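Local atomic coordinates of 2-dehydropantoate 2-reductase (Porphyromonas gingivalis, PDB entry 2QYT), a protein that probably catalyses the NADPH-dependent reduction of 2-dehydropantoate (ketopantoate) to (R)-pantoate, the second step from 3-methyl-2-oxobutanoate on the way to pantothenate. Residues P8-V13 and T83-L88; T111-L116 and D132-K137; G138-S143 and E159-G164. All coordinates share one frame; numbering follows the deposited sequence.

Contact 1. Residues P8-V13 and T83-L88; sequences PIKIAV and TVDYIL. With EDO (1,2-ethanediol), chain H.
Asp85 grips the backbone of Lys10 with both its carboxylate and its amide. Asp85 OD2 takes the amide of Lys10 on its anti lone pair, with Lys10 N to Asp85 OD2 at 2.9 Å, and the same oxygen accepts from a water that also donates to Pro8 O. In return Lys10 O receives two amides: Asp85 N at 2.7 Å, tilted 24° from the carbonyl plane, and Tyr86 N at 3.2 Å, lying in it. Chi1 (-58°) sets Asp85 CG beside its own backbone N, from where OD2 meets Lys10 N. Lys10 NZ donates to a second water, which in turn donates to Thr83 O. Beyond this corner the chains run parallel, Ala12 N bonding Tyr86 O and Leu88 N bonding Ala12 O. This pairs the first and fourth strands of the parallel sheet in a Rossmann-type domain, which probably binds NADP(H); strand 9-14 leads into the Gly15-Gly17-Gly20 pattern, consistent with a dinucleotide-binding turn, and Val13 packs against it. On one face Ile9 CG2 lies in the plane of the Tyr86 ring at its edge, 3.8 Å from Tyr86 CE1, while Ile11 CG1 sits 4.0 Å from Tyr86 CD1. Tyr86 OH is bonded to Asp173 O and Arg176 of helix 172-183, whose Leu177 and Leu180 cover this face. Ala12 CB, on the other face, is about equally near the two methyls of Val84, 4.1 Å from Val84 CG2.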
loop_
_atom_site.group_PDB
_atom_site.type_symbol
_atom_site.label_atom_id
_atom_site.label_comp_id
_atom_site.label_asym_id
_atom_site.label_seq_id
_atom_site.Cartn_x
_atom_site.Cartn_y
_atom_site.Cartn_z
ATOM N N PRO A 8 -1.231 -6.541 -25.852
ATOM C CA PRO A 8 -0.494 -5.930 -24.760
ATOM C C PRO A 8 -1.221 -6.057 -23.413
ATOM O O PRO A 8 -2.456 -5.979 -23.342
ATOM C CB PRO A 8 -0.350 -4.461 -25.179
ATOM C CG PRO A 8 -1.485 -4.230 -26.171
ATOM C CD PRO A 8 -1.791 -5.546 -26.795
ATOM N N ILE A 9 -0.447 -6.280 -22.359
ATOM C CA ILE A 9 -0.982 -6.192 -21.008
ATOM C C ILE A 9 -1.039 -4.707 -20.642
ATOM O O ILE A 9 -0.184 -3.940 -21.031
ATOM C CB ILE A 9 -0.122 -6.998 -20.012
ATOM C CG1 ILE A 9 -0.133 -8.470 -20.421
ATOM C CG2 ILE A 9 -0.660 -6.867 -18.610
ATOM C CD1 ILE A 9 1.083 -9.235 -19.866
ATOM N N LYS A 10 -2.078 -4.307 -19.926
ATOM C CA LYS A 10 -2.380 -2.904 -19.676
ATOM C C LYS A 10 -2.468 -2.747 -18.163
ATOM O O LYS A 10 -3.302 -3.423 -17.516
ATOM C CB LYS A 10 -3.726 -2.563 -20.334
ATOM C CG LYS A 10 -3.706 -2.675 -21.875
ATOM C CD LYS A 10 -5.112 -2.401 -22.413
ATOM C CE LYS A 10 -5.254 -2.790 -23.882
ATOM N NZ LYS A 10 -6.523 -2.196 -24.514
ATOM N N ILE A 11 -1.603 -1.885 -17.599
ATOM C CA ILE A 11 -1.611 -1.554 -16.190
ATOM C C ILE A 11 -1.846 -0.063 -15.992
ATOM O O ILE A 11 -1.201 0.757 -16.648
ATOM C CB ILE A 11 -0.210 -1.890 -15.527
ATOM C CG1 ILE A 11 0.156 -3.351 -15.748
ATOM C CG2 ILE A 11 -0.202 -1.592 -14.016
ATOM C CD1 ILE A 11 1.095 -3.897 -14.660
ATOM N N ALA A 12 -2.734 0.305 -15.077
ATOM C CA ALA A 12 -2.901 1.697 -14.695
ATOM C C ALA A 12 -2.455 1.943 -13.251
ATOM O O ALA A 12 -2.636 1.084 -12.374
ATOM C CB ALA A 12 -4.307 2.092 -14.866
ATOM N N VAL A 13 -1.886 3.122 -13.011
ATOM C CA VAL A 13 -1.527 3.527 -11.673
ATOM C C VAL A 13 -2.383 4.714 -11.303
ATOM O O VAL A 13 -2.259 5.757 -11.913
ATOM C CB VAL A 13 -0.000 3.831 -11.516
ATOM C CG1 VAL A 13 0.353 4.015 -10.043
ATOM C CG2 VAL A 13 0.793 2.674 -12.028
ATOM N N THR A 83 -10.458 0.491 -20.244
ATOM C CA THR A 83 -10.291 -0.665 -19.368
ATOM C C THR A 83 -8.847 -1.192 -19.428
ATOM O O THR A 83 -8.178 -1.070 -20.469
ATOM C CB THR A 83 -11.261 -1.780 -19.763
ATOM O OG1 THR A 83 -10.895 -2.176 -21.070
ATOM C CG2 THR A 83 -12.746 -1.280 -19.771
ATOM N N VAL A 84 -8.370 -1.767 -18.327
ATOM C CA VAL A 84 -6.993 -2.276 -18.239
ATOM C C VAL A 84 -6.987 -3.661 -17.572
ATOM O O VAL A 84 -8.028 -4.157 -17.090
ATOM C CB VAL A 84 -6.045 -1.311 -17.418
ATOM C CG1 VAL A 84 -5.945 0.088 -18.078
ATOM C CG2 VAL A 84 -6.554 -1.140 -16.022
ATOM N N ASP A 85 -5.820 -4.291 -17.518
ATOM C CA ASP A 85 -5.720 -5.579 -16.824
ATOM C C ASP A 85 -5.515 -5.469 -15.287
ATOM O O ASP A 85 -6.033 -6.296 -14.547
ATOM C CB ASP A 85 -4.668 -6.452 -17.529
ATOM C CG ASP A 85 -5.029 -6.668 -18.984
ATOM O OD1 ASP A 85 -6.068 -7.267 -19.217
ATOM O OD2 ASP A 85 -4.341 -6.187 -19.895
ATOM N N TYR A 86 -4.764 -4.451 -14.870
ATOM C CA TYR A 86 -4.371 -4.234 -13.462
ATOM C C TYR A 86 -4.478 -2.767 -13.170
ATOM O O TYR A 86 -4.032 -1.954 -13.949
ATOM C CB TYR A 86 -2.946 -4.727 -13.184
ATOM C CG TYR A 86 -2.731 -6.178 -13.610
ATOM C CD1 TYR A 86 -2.063 -6.501 -14.820
ATOM C CD2 TYR A 86 -3.208 -7.234 -12.817
ATOM C CE1 TYR A 86 -1.868 -7.863 -15.201
ATOM C CE2 TYR A 86 -3.028 -8.611 -13.216
ATOM C CZ TYR A 86 -2.356 -8.896 -14.379
ATOM O OH TYR A 86 -2.175 -10.225 -14.697
ATOM N N ILE A 87 -5.174 -2.457 -12.088
ATOM C CA ILE A 87 -5.126 -1.154 -11.504
ATOM C C ILE A 87 -4.383 -1.251 -10.172
ATOM O O ILE A 87 -4.786 -1.987 -9.252
ATOM C CB ILE A 87 -6.527 -0.574 -11.254
ATOM C CG1 ILE A 87 -7.286 -0.439 -12.579
ATOM C CG2 ILE A 87 -6.428 0.785 -10.476
ATOM C CD1 ILE A 87 -8.820 -0.218 -12.407
ATOM N N LEU A 88 -3.304 -0.474 -10.075
ATOM C CA LEU A 88 -2.581 -0.259 -8.807
ATOM C C LEU A 88 -3.178 1.003 -8.181
ATOM O O LEU A 88 -3.092 2.103 -8.766
ATOM C CB LEU A 88 -1.090 -0.043 -9.138
ATOM C CG LEU A 88 -0.128 -1.218 -9.085
ATOM C CD1 LEU A 88 -0.650 -2.514 -9.599
ATOM C CD2 LEU A 88 1.285 -0.843 -9.665
HETATM C C1 EDO H . -13.894 -6.034 -20.917
HETATM O O1 EDO H . -14.791 -5.115 -20.241
HETATM C C2 EDO H . -12.561 -5.447 -21.384
HETATM O O2 EDO H . -12.800 -4.329 -22.238
HETATM O O HOH W 1 -4.826 -6.766 -22.363
HETATM O O HOH W 2 -8.817 -2.195 -22.955
#

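Contact 2. Residues T111-L116 and D132-K137; sequences TKILPL and DTVVWK
A single bridge, Ile113 with Val135, joins the backbones through Ile113 N to Val134 O and Trp136 N to Ile113 O, both 2.8 Å; the touching parts of strand 111-115 and the irregular 132-137 run 26° apart. Lys112 and Trp136 carry much of the side-chain contact. Lys112 CB stands over the centre of the six-membered ring, 3.9 Å from its centroid and 5° off the normal, a CH-pi contact, and Lys112 CG follows over the same face, 3.5 Å from Trp136 CZ2. A bend at chi2 (-65°) swings Lys112 CD across toward the pyrrole side, where it lies near Trp136 NE1 and comes within 3.3 Å of Thr133 O. The aliphatic part of the lysine thus lies on one face of the indole, while its ammonium group reaches Asp173 in a salt bridge and Asn110 O in a hydrogen bond. Away from the indole, Ile113 CD1 meets Val134 CG1 at 3.7 Å, and Val134 CG1 also lies against Thr111 O. Farther along, Leu114 CD2 comes within 3.4 Å of Lys137 O, and Pro115 CD lies 3.1 Å from Trp136 O, the proline ring having no N-H to offer it. Strand 111-115 is one of the two outermost strands of the parallel Rossmann-type sheet within this chain, bonded to strand 86-89 along its other edge. Helix 172-183 packs on Leu114 and Trp136 through Leu177, and helix 122-126 packs on Ile113 and Pro115 through Met126. Lys137, where strand 137-148 begins, sends its ammonium group to Glu124 of that second helix and to Asp195 of helix 194-215.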
loop_
_atom_site.group_PDB
_atom_site.type_symbol
_atom_site.label_atom_id
_atom_site.label_comp_id
_atom_site.label_asym_id
_atom_site.label_seq_id
_atom_site.Cartn_x
_atom_site.Cartn_y
_atom_site.Cartn_z
ATOM N N THR A 111 -10.186 -7.075 -15.238
ATOM C CA THR A 111 -9.448 -6.145 -14.378
ATOM C C THR A 111 -9.293 -6.650 -12.972
ATOM O O THR A 111 -10.259 -7.148 -12.381
ATOM C CB THR A 111 -10.067 -4.744 -14.337
ATOM O OG1 THR A 111 -10.267 -4.303 -15.664
ATOM C CG2 THR A 111 -9.130 -3.738 -13.603
ATOM N N LYS A 112 -8.073 -6.517 -12.453
ATOM C CA LYS A 112 -7.742 -6.797 -11.043
ATOM C C LYS A 112 -7.175 -5.519 -10.422
ATOM O O LYS A 112 -6.376 -4.828 -11.040
ATOM C CB LYS A 112 -6.732 -7.935 -10.893
ATOM C CG LYS A 112 -7.124 -9.261 -11.597
ATOM C CD LYS A 112 -8.383 -9.842 -10.947
ATOM C CE LYS A 112 -8.784 -11.164 -11.538
ATOM N NZ LYS A 112 -9.171 -11.046 -12.923
ATOM N N ILE A 113 -7.642 -5.203 -9.225
ATOM C CA ILE A 113 -7.290 -4.000 -8.550
ATOM C C ILE A 113 -6.476 -4.395 -7.342
ATOM O O ILE A 113 -6.870 -5.315 -6.594
ATOM C CB ILE A 113 -8.542 -3.203 -8.109
ATOM C CG1 ILE A 113 -9.453 -2.921 -9.317
ATOM C CG2 ILE A 113 -8.145 -1.910 -7.460
ATOM C CD1 ILE A 113 -10.803 -2.440 -8.925
ATOM N N LEU A 114 -5.337 -3.705 -7.187
ATOM C CA LEU A 114 -4.408 -3.843 -6.071
ATOM C C LEU A 114 -4.311 -2.542 -5.260
ATOM O O LEU A 114 -3.614 -1.624 -5.667
ATOM C CB LEU A 114 -2.999 -4.138 -6.603
ATOM C CG LEU A 114 -2.400 -5.526 -6.391
ATOM C CD1 LEU A 114 -0.941 -5.628 -6.837
ATOM C CD2 LEU A 114 -2.546 -5.823 -4.909
ATOM N N PRO A 115 -4.968 -2.485 -4.092
ATOM C CA PRO A 115 -4.723 -1.344 -3.234
ATOM C C PRO A 115 -3.380 -1.537 -2.523
ATOM O O PRO A 115 -3.138 -2.588 -1.895
ATOM C CB PRO A 115 -5.897 -1.392 -2.215
ATOM C CG PRO A 115 -6.762 -2.570 -2.614
ATOM C CD PRO A 115 -5.904 -3.446 -3.466
ATOM N N LEU A 116 -2.495 -0.560 -2.633
ATOM C CA LEU A 116 -1.200 -0.671 -1.976
ATOM C C LEU A 116 -1.081 0.204 -0.707
ATOM O O LEU A 116 -0.012 0.291 -0.092
ATOM C CB LEU A 116 -0.060 -0.436 -2.986
ATOM C CG LEU A 116 -0.110 -1.354 -4.238
ATOM C CD1 LEU A 116 0.868 -0.885 -5.297
ATOM C CD2 LEU A 116 0.086 -2.876 -3.868
ATOM N N ASP A 132 -15.475 -10.062 -5.560
ATOM C CA ASP A 132 -14.287 -10.405 -4.673
ATOM C C ASP A 132 -13.107 -10.738 -5.496
ATOM O O ASP A 132 -11.960 -10.683 -5.045
ATOM C CB ASP A 132 -14.441 -11.720 -3.885
ATOM C CG ASP A 132 -15.702 -11.811 -3.134
ATOM O OD1 ASP A 132 -16.795 -11.773 -3.794
ATOM O OD2 ASP A 132 -15.556 -11.956 -1.890
ATOM N N THR A 133 -13.424 -11.198 -6.691
ATOM C CA THR A 133 -12.490 -11.753 -7.606
ATOM C C THR A 133 -11.681 -10.599 -8.230
ATOM O O THR A 133 -10.545 -10.797 -8.633
ATOM C CB THR A 133 -13.328 -12.591 -8.601
ATOM O OG1 THR A 133 -12.899 -13.965 -8.577
ATOM C CG2 THR A 133 -13.444 -11.965 -10.003
ATOM N N VAL A 134 -12.271 -9.399 -8.265
ATOM C CA VAL A 134 -11.661 -8.200 -8.892
ATOM C C VAL A 134 -10.603 -7.538 -7.968
ATOM O O VAL A 134 -9.610 -7.007 -8.421
ATOM C CB VAL A 134 -12.758 -7.148 -9.317
ATOM C CG1 VAL A 134 -12.140 -5.818 -9.723
ATOM C CG2 VAL A 134 -13.636 -7.677 -10.462
ATOM N N VAL A 135 -10.814 -7.589 -6.669
ATOM C CA VAL A 135 -9.955 -6.830 -5.762
ATOM C C VAL A 135 -8.988 -7.799 -5.080
ATOM O O VAL A 135 -9.416 -8.712 -4.417
ATOM C CB VAL A 135 -10.798 -5.994 -4.732
ATOM C CG1 VAL A 135 -9.891 -5.290 -3.697
ATOM C CG2 VAL A 135 -11.741 -5.004 -5.461
ATOM N N TRP A 136 -7.687 -7.617 -5.302
ATOM C CA TRP A 136 -6.674 -8.366 -4.579
ATOM C C TRP A 136 -6.162 -7.538 -3.390
ATOM O O TRP A 136 -6.570 -6.420 -3.216
ATOM C CB TRP A 136 -5.525 -8.721 -5.516
ATOM C CG TRP A 136 -5.870 -9.728 -6.624
ATOM C CD1 TRP A 136 -6.972 -10.572 -6.700
ATOM C CD2 TRP A 136 -5.057 -10.033 -7.752
ATOM N NE1 TRP A 136 -6.871 -11.362 -7.811
ATOM C CE2 TRP A 136 -5.721 -11.037 -8.487
ATOM C CE3 TRP A 136 -3.832 -9.527 -8.232
ATOM C CZ2 TRP A 136 -5.204 -11.554 -9.690
ATOM C CZ3 TRP A 136 -3.322 -10.041 -9.426
ATOM C CH2 TRP A 136 -4.013 -11.038 -10.140
ATOM N N LYS A 137 -5.308 -8.117 -2.557
ATOM C CA LYS A 137 -4.741 -7.443 -1.396
ATOM C C LYS A 137 -3.276 -7.208 -1.683
ATOM O O LYS A 137 -2.636 -8.018 -2.349
ATOM C CB LYS A 137 -4.852 -8.338 -0.168
ATOM C CG LYS A 137 -6.271 -8.720 0.110
ATOM C CD LYS A 137 -6.465 -9.311 1.471
ATOM C CE LYS A 137 -7.908 -9.776 1.550
ATOM N NZ LYS A 137 -8.188 -10.546 2.787
#

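Contact 3. Residues G138-S143 and E159-G164; sequences GCVYIS and ELFYFG. With EDO (1,2-ethanediol), chain J.
Cys139 with Tyr162, and Tyr141 with Leu160, form the two hydrogen-bonded pairs of this antiparallel strand pairing. Tyr162 N gives the straightest bond to Cys139 O, at 2.9 Å and 169°, whereas Cys139 N approaches Tyr162 O tilted 27° from its carbonyl plane. Tyr141 N to Leu160 O measures 2.8 Å. Between them Val140 faces Phe161 as a non-hydrogen-bonded pair, with Val140 CA in a CA-H...O contact to Leu160 O at 3.2 Å. One face of the sheet carries the tyrosines: Tyr141 CD2 comes to the edge of the Tyr162 ring, near its plane and 4.0 Å from Tyr162 CE2, while Cys139 SG lies obliquely to the same ring, 5.4 Å from its centroid, in a sulfur-aromatic contact. Tyr141 CB and Leu160 CB meet on this face as well. On the opposite face Val140 CG1 touches Phe161 CD1 at 3.8 Å. Ile142 and Glu159 lie side by side there, Ile142 CG1 3.5 Å from Glu159 CB. The Glu159 chain bends at chi2 and its end leads away from 138-143, OE2 bonding Tyr23 OH of helix 18-33. A 1,2-ethanediol, probably from the crystallisation liquor, both accepts from Glu159 N and donates to Glu159 O. The pairing lies in a mixed sheet between two sets of helices. Tyr197 of helix 194-215 stacks on Tyr162, and Lys201 makes a cation-pi contact with Tyr141; on the other face helix 18-33 packs on Val140, and helix 172-183 takes Phe161 and Phe163 against Leu181.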
loop_
_atom_site.group_PDB
_atom_site.type_symbol
_atom_site.label_atom_id
_atom_site.label_comp_id
_atom_site.label_asym_id
_atom_site.label_seq_id
_atom_site.Cartn_x
_atom_site.Cartn_y
_atom_site.Cartn_z
ATOM N N GLY A 138 -2.749 -6.102 -1.189
ATOM C CA GLY A 138 -1.335 -5.818 -1.370
ATOM C C GLY A 138 -0.800 -4.927 -0.275
ATOM O O GLY A 138 -1.570 -4.273 0.427
ATOM N N CYS A 139 0.523 -4.959 -0.081
ATOM C CA CYS A 139 1.187 -3.981 0.739
ATOM C C CYS A 139 2.648 -3.832 0.327
ATOM O O CYS A 139 3.272 -4.776 -0.174
ATOM C CB CYS A 139 1.074 -4.329 2.226
ATOM S SG CYS A 139 2.084 -5.737 2.722
ATOM N N VAL A 140 3.195 -2.634 0.528
ATOM C CA VAL A 140 4.564 -2.306 0.084
ATOM C C VAL A 140 5.393 -1.863 1.277
ATOM O O VAL A 140 4.849 -1.377 2.260
ATOM C CB VAL A 140 4.561 -1.261 -1.071
ATOM C CG1 VAL A 140 3.812 -1.800 -2.283
ATOM C CG2 VAL A 140 3.957 0.085 -0.647
ATOM N N TYR A 141 6.699 -2.131 1.246
ATOM C CA TYR A 141 7.643 -1.541 2.185
ATOM C C TYR A 141 8.610 -0.733 1.335
ATOM O O TYR A 141 9.379 -1.279 0.546
ATOM C CB TYR A 141 8.403 -2.611 2.966
ATOM C CG TYR A 141 7.577 -3.359 3.967
ATOM C CD1 TYR A 141 7.586 -2.997 5.293
ATOM C CD2 TYR A 141 6.750 -4.402 3.577
ATOM C CE1 TYR A 141 6.825 -3.704 6.255
ATOM C CE2 TYR A 141 5.972 -5.097 4.518
ATOM C CZ TYR A 141 6.010 -4.745 5.846
ATOM O OH TYR A 141 5.231 -5.421 6.771
ATOM N N ILE A 142 8.526 0.580 1.465
ATOM C CA ILE A 142 9.244 1.473 0.579
ATOM C C ILE A 142 9.214 2.847 1.209
ATOM O O ILE A 142 8.176 3.230 1.787
ATOM C CB ILE A 142 8.660 1.508 -0.877
ATOM C CG1 ILE A 142 9.675 2.134 -1.873
ATOM C CG2 ILE A 142 7.195 2.083 -0.935
ATOM C CD1 ILE A 142 9.102 2.367 -3.371
ATOM N N SER A 143 10.342 3.559 1.130
ATOM C CA SER A 143 10.482 4.891 1.698
ATOM C C SER A 143 10.535 5.933 0.600
ATOM O O SER A 143 11.599 6.430 0.238
ATOM C CB SER A 143 11.772 4.951 2.504
ATOM O OG SER A 143 11.676 4.031 3.578
ATOM N N GLU A 159 13.043 -1.845 -1.564
ATOM C CA GLU A 159 11.582 -1.932 -1.571
ATOM C C GLU A 159 11.090 -3.386 -1.631
ATOM O O GLU A 159 11.799 -4.277 -2.113
ATOM C CB GLU A 159 10.939 -1.027 -2.622
ATOM C CG GLU A 159 11.143 -1.379 -4.115
ATOM C CD GLU A 159 10.530 -2.715 -4.573
ATOM O OE1 GLU A 159 11.150 -3.329 -5.457
ATOM O OE2 GLU A 159 9.470 -3.167 -4.075
ATOM N N LEU A 160 9.884 -3.612 -1.111
ATOM C CA LEU A 160 9.213 -4.912 -1.102
ATOM C C LEU A 160 7.776 -4.647 -1.502
ATOM O O LEU A 160 7.224 -3.678 -1.050
ATOM C CB LEU A 160 9.283 -5.537 0.297
ATOM C CG LEU A 160 10.700 -5.905 0.748
ATOM C CD1 LEU A 160 10.758 -6.234 2.261
ATOM C CD2 LEU A 160 11.237 -7.076 -0.122
ATOM N N PHE A 161 7.209 -5.508 -2.370
ATOM C CA PHE A 161 5.885 -5.386 -2.928
ATOM C C PHE A 161 5.345 -6.799 -2.738
ATOM O O PHE A 161 5.868 -7.773 -3.318
ATOM C CB PHE A 161 6.009 -5.007 -4.415
ATOM C CG PHE A 161 4.697 -4.747 -5.152
ATOM C CD1 PHE A 161 4.415 -3.468 -5.679
ATOM C CD2 PHE A 161 3.801 -5.778 -5.421
ATOM C CE1 PHE A 161 3.241 -3.230 -6.411
ATOM C CE2 PHE A 161 2.612 -5.537 -6.137
ATOM C CZ PHE A 161 2.339 -4.265 -6.638
ATOM N N TYR A 162 4.321 -6.914 -1.889
ATOM C CA TYR A 162 3.585 -8.173 -1.701
ATOM C C TYR A 162 2.173 -8.064 -2.210
ATOM O O TYR A 162 1.542 -7.037 -2.053
ATOM C CB TYR A 162 3.515 -8.535 -0.221
ATOM C CG TYR A 162 4.842 -8.767 0.400
ATOM C CD1 TYR A 162 5.449 -10.018 0.328
ATOM C CD2 TYR A 162 5.494 -7.742 1.086
ATOM C CE1 TYR A 162 6.704 -10.244 0.933
ATOM C CE2 TYR A 162 6.738 -7.967 1.700
ATOM C CZ TYR A 162 7.327 -9.214 1.609
ATOM O OH TYR A 162 8.535 -9.435 2.187
ATOM N N PHE A 163 1.647 -9.119 -2.803
ATOM C CA PHE A 163 0.252 -9.044 -3.270
ATOM C C PHE A 163 -0.315 -10.429 -3.385
ATOM O O PHE A 163 0.438 -11.401 -3.319
ATOM C CB PHE A 163 0.172 -8.308 -4.618
ATOM C CG PHE A 163 0.467 -9.191 -5.790
ATOM C CD1 PHE A 163 -0.592 -9.784 -6.513
ATOM C CD2 PHE A 163 1.791 -9.467 -6.145
ATOM C CE1 PHE A 163 -0.333 -10.628 -7.610
ATOM C CE2 PHE A 163 2.072 -10.313 -7.217
ATOM C CZ PHE A 163 0.985 -10.891 -7.967
ATOM N N GLY A 164 -1.628 -10.525 -3.548
ATOM C CA GLY A 164 -2.274 -11.813 -3.743
ATOM C C GLY A 164 -3.762 -11.768 -3.636
ATOM O O GLY A 164 -4.315 -10.815 -3.097
HETATM C C1 EDO J . 15.404 -2.334 -5.018
HETATM O O1 EDO J . 14.999 -1.103 -5.593
HETATM C C2 EDO J . 14.278 -3.340 -5.055
HETATM O O2 EDO J . 13.956 -3.565 -3.678
#

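How the contacts relate
Contacts 1 and 2 share the parallel Rossmann-type sheet: strands 86-89 and 111-115 are neighbours, joined by Leu114 N to Ile87 O (2.7 Å) and by Thr111 OG1 to Val84 O. Contact 3 belongs to the mixed sheet, which contact 2 reaches through Lys137 N to Gly164 O and through Trp136, packed on Phe163. Contacts 2 and 3 are buried. Contact 1 is only partly so, and there a carboxylate and two waters supplement the backbone bonds. Contact 2 relies on a lysine laid over an indole, contact 3 on regular antiparallel bonding with aromatic rings on both faces. Helix 172-183 touches all three.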